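Local coordinates for protein HPV18 E7 (PDB 6IWD) that probably drives quiescent host cells into S phase for viral genome replication, this chain being the zinc-binding C-terminal domain of the oncoprotein, at residues Pro6-Met11 against Glu23-Ser28. Numbering follows the deposited sequence.
Sequences PQRHTM and ELVVES
The open ends of the two strands of the E7 zinc domain's β-hairpin meet here, residues 7-11 running antiparallel to 23-28. Gln7, His9 and Met11 form hydrogen-bonded pairs with Ser28, Val26 and Leu24. The bonds at Met11 are the straighter ones, Met11 N lying 2.7 Å from Leu24 O. The face of Arg8, Thr10, Val25 and Glu27 is partly exposed and partly met by the second subunit, which suits its mix of charged and apolar side chains. Arg8 CG stands anti to the backbone N (chi1 165°), and the bent chain beyond it passes Val25, with CD 3.6 Å from Val25 CG1. Its guanidinium then grips one carboxylate oxygen, NH2 lying 2.7 Å from Glu27 OE2 on the anti side, with a weak bond from NE; the guanidinium and carboxylate planes are 54° apart. Further along, Thr10 CG2 packs on Glu23 CG at 3.6 Å, methyl against methylene. On the other face Met11, Leu24 and Val26 are buried, as suits apolar chains: Met11 CB meets Leu24 CB at 4.2 Å, and the His9 ring turns its edge to Ser28 O. Met11 and His9 pack against helix 30-41, on Phe36, Phe40 and Leu33, while Val26 and Glu27 continue the sheet into a strand of the second subunit, whose Lys17 salt-bridges Glu27 OE1.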
ATOM      1  N   PRO B   6       0.153   0.902 -17.234  1.00 50.37           N
ATOM      2  CA  PRO B   6      -0.277  -0.278 -16.471  1.00 39.55           C
ATOM      3  C   PRO B   6      -0.233  -1.558 -17.298  1.00 41.74           C
ATOM      4  O   PRO B   6      -0.491  -1.558 -18.506  1.00 42.61           O
ATOM      5  CB  PRO B   6      -1.711   0.078 -16.065  1.00 36.35           C
ATOM      6  CG  PRO B   6      -1.692   1.554 -15.929  1.00 43.96           C
ATOM      7  CD  PRO B   6      -0.715   2.066 -16.974  1.00 47.69           C
ATOM      8  N   GLN B   7       0.107  -2.657 -16.633  1.00 33.61           N
ATOM      9  CA  GLN B   7       0.128  -3.975 -17.246  1.00 34.24           C
ATOM     10  C   GLN B   7      -0.827  -4.901 -16.506  1.00 32.61           C
ATOM     11  O   GLN B   7      -1.242  -4.629 -15.376  1.00 27.44           O
ATOM     12  CB  GLN B   7       1.546  -4.566 -17.252  1.00 35.26           C
ATOM     13  CG  GLN B   7       2.514  -3.860 -18.204  1.00 42.38           C
ATOM     14  CD  GLN B   7       2.202  -4.123 -19.675  1.00 45.83           C
ATOM     15  OE1 GLN B   7       1.111  -3.821 -20.162  1.00 48.35           O
ATOM     16  NE2 GLN B   7       3.170  -4.685 -20.391  1.00 51.34           N
ATOM     17  N   ARG B   8      -1.187  -5.997 -17.163  1.00 27.62           N
ATOM     18  CA  ARG B   8      -2.057  -6.990 -16.553  1.00 29.58           C
ATOM     19  C   ARG B   8      -1.221  -7.971 -15.742  1.00 31.11           C
ATOM     20  O   ARG B   8      -0.192  -8.460 -16.222  1.00 24.25           O
ATOM     21  CB  ARG B   8      -2.869  -7.734 -17.611  1.00 31.31           C
ATOM     22  CG  ARG B   8      -3.510  -9.002 -17.083  1.00 34.12           C
ATOM     23  CD  ARG B   8      -4.857  -9.263 -17.699  1.00 38.74           C
ATOM     24  NE  ARG B   8      -5.398  -8.090 -18.381  1.00 36.59           N
ATOM     25  CZ  ARG B   8      -6.574  -8.085 -18.997  1.00 41.06           C
ATOM     26  NH1 ARG B   8      -7.316  -9.186 -18.998  1.00 43.32           N
ATOM     27  NH2 ARG B   8      -7.013  -6.987 -19.605  1.00 43.71           N
ATOM     28  N   HIS B   9      -1.658  -8.242 -14.510  1.00 25.76           N
ATOM     29  CA  HIS B   9      -0.998  -9.190 -13.625  1.00 26.20           C
ATOM     30  C   HIS B   9      -2.045 -10.083 -12.980  1.00 31.93           C
ATOM     31  O   HIS B   9      -3.185  -9.665 -12.762  1.00 25.34           O
ATOM     32  CB  HIS B   9      -0.192  -8.483 -12.531  1.00 31.01           C
ATOM     33  CG  HIS B   9       0.640  -7.349 -13.034  1.00 29.31           C
ATOM     34  ND1 HIS B   9       1.881  -7.534 -13.605  1.00 33.37           N
ATOM     35  CD2 HIS B   9       0.414  -6.013 -13.049  1.00 32.84           C
ATOM     36  CE1 HIS B   9       2.379  -6.362 -13.959  1.00 31.95           C
ATOM     37  NE2 HIS B   9       1.509  -5.423 -13.633  1.00 34.10           N
ATOM     38  N   THR B  10      -1.659 -11.317 -12.672  1.00 25.76           N
ATOM     39  CA  THR B  10      -2.540 -12.231 -11.958  1.00 28.32           C
ATOM     40  C   THR B  10      -1.964 -12.513 -10.578  1.00 27.88           C
ATOM     41  O   THR B  10      -0.777 -12.824 -10.448  1.00 30.06           O
ATOM     42  CB  THR B  10      -2.745 -13.541 -12.722  1.00 32.67           C
ATOM     43  OG1 THR B  10      -3.313 -13.255 -14.003  1.00 34.67           O
ATOM     44  CG2 THR B  10      -3.707 -14.455 -11.959  1.00 34.44           C
ATOM     45  N   MET B  11      -2.803 -12.388  -9.555  1.00 24.82           N
ATOM     46  CA  MET B  11      -2.435 -12.694  -8.179  1.00 23.38           C
ATOM     47  C   MET B  11      -3.167 -13.957  -7.747  1.00 27.49           C
ATOM     48  O   MET B  11      -4.401 -13.980  -7.713  1.00 27.14           O
ATOM     49  CB  MET B  11      -2.790 -11.542  -7.243  1.00 28.68           C
ATOM     50  CG  MET B  11      -2.036 -10.254  -7.508  1.00 31.24           C
ATOM     51  SD  MET B  11      -0.373 -10.281  -6.814  1.00 33.25           S
ATOM     52  CE  MET B  11      -0.726 -10.686  -5.105  1.00 26.73           C
ATOM     53  N   GLU B  23      -8.084 -16.433  -7.801  1.00 25.56           N
ATOM     54  CA  GLU B  23      -7.344 -15.809  -8.890  1.00 30.62           C
ATOM     55  C   GLU B  23      -7.857 -14.378  -9.045  1.00 29.69           C
ATOM     56  O   GLU B  23      -9.011 -14.168  -9.427  1.00 32.92           O
ATOM     57  CB  GLU B  23      -7.525 -16.609 -10.175  1.00 35.56           C
ATOM     58  CG  GLU B  23      -6.255 -16.833 -10.971  1.00 46.33           C
ATOM     59  CD  GLU B  23      -6.369 -18.021 -11.919  1.00 53.68           C
ATOM     60  OE1 GLU B  23      -6.680 -19.142 -11.447  1.00 51.32           O
ATOM     61  OE2 GLU B  23      -6.160 -17.826 -13.139  1.00 58.24           O
ATOM     62  N   LEU B  24      -7.009 -13.401  -8.734  1.00 25.78           N
ATOM     63  CA  LEU B  24      -7.324 -11.989  -8.926  1.00 26.72           C
ATOM     64  C   LEU B  24      -6.532 -11.467 -10.114  1.00 26.08           C
ATOM     65  O   LEU B  24      -5.323 -11.702 -10.210  1.00 27.35           O
ATOM     66  CB  LEU B  24      -6.991 -11.164  -7.685  1.00 23.01           C
ATOM     67  CG  LEU B  24      -7.617 -11.586  -6.368  1.00 24.94           C
ATOM     68  CD1 LEU B  24      -7.028 -10.760  -5.253  1.00 22.86           C
ATOM     69  CD2 LEU B  24      -9.124 -11.416  -6.434  1.00 25.11           C
ATOM     70  N   VAL B  25      -7.211 -10.774 -11.016  1.00 23.25           N
ATOM     71  CA  VAL B  25      -6.591 -10.217 -12.209  1.00 20.72           C
ATOM     72  C   VAL B  25      -6.685  -8.702 -12.109  1.00 24.74           C
ATOM     73  O   VAL B  25      -7.788  -8.148 -12.005  1.00 26.10           O
ATOM     74  CB  VAL B  25      -7.257 -10.744 -13.488  1.00 29.03           C
ATOM     75  CG1 VAL B  25      -6.604 -10.135 -14.719  1.00 29.37           C
ATOM     76  CG2 VAL B  25      -7.175 -12.271 -13.516  1.00 31.68           C
ATOM     77  N   VAL B  26      -5.536  -8.038 -12.108  1.00 20.51           N
ATOM     78  CA  VAL B  26      -5.485  -6.592 -11.978  1.00 22.54           C
ATOM     79  C   VAL B  26      -4.726  -5.996 -13.159  1.00 25.56           C
ATOM     80  O   VAL B  26      -3.966  -6.671 -13.858  1.00 24.51           O
ATOM     81  CB  VAL B  26      -4.833  -6.154 -10.644  1.00 23.22           C
ATOM     82  CG1 VAL B  26      -5.696  -6.588  -9.466  1.00 22.64           C
ATOM     83  CG2 VAL B  26      -3.430  -6.730 -10.515  1.00 25.08           C
ATOM     84  N   GLU B  27      -4.941  -4.704 -13.369  1.00 19.84           N
ATOM     85  CA  GLU B  27      -4.069  -3.885 -14.196  1.00 22.95           C
ATOM     86  C   GLU B  27      -3.570  -2.747 -13.326  1.00 26.84           C
ATOM     87  O   GLU B  27      -4.362  -2.123 -12.609  1.00 22.24           O
ATOM     88  CB  GLU B  27      -4.790  -3.351 -15.434  1.00 28.43           C
ATOM     89  CG  GLU B  27      -5.256  -4.452 -16.352  1.00 33.60           C
ATOM     90  CD  GLU B  27      -5.627  -3.944 -17.730  1.00 41.55           C
ATOM     91  OE1 GLU B  27      -5.780  -2.712 -17.892  1.00 43.63           O
ATOM     92  OE2 GLU B  27      -5.759  -4.780 -18.652  1.00 42.34           O
ATOM     93  N   SER B  28      -2.264  -2.503 -13.355  1.00 20.88           N
ATOM     94  CA  SER B  28      -1.688  -1.495 -12.470  1.00 21.96           C
ATOM     95  C   SER B  28      -0.257  -1.212 -12.896  1.00 23.01           C
ATOM     96  O   SER B  28       0.336  -1.948 -13.691  1.00 23.88           O
ATOM     97  CB  SER B  28      -1.721  -1.950 -11.006  1.00 23.75           C
ATOM     98  OG  SER B  28      -0.756  -2.964 -10.796  1.00 24.05           O
TER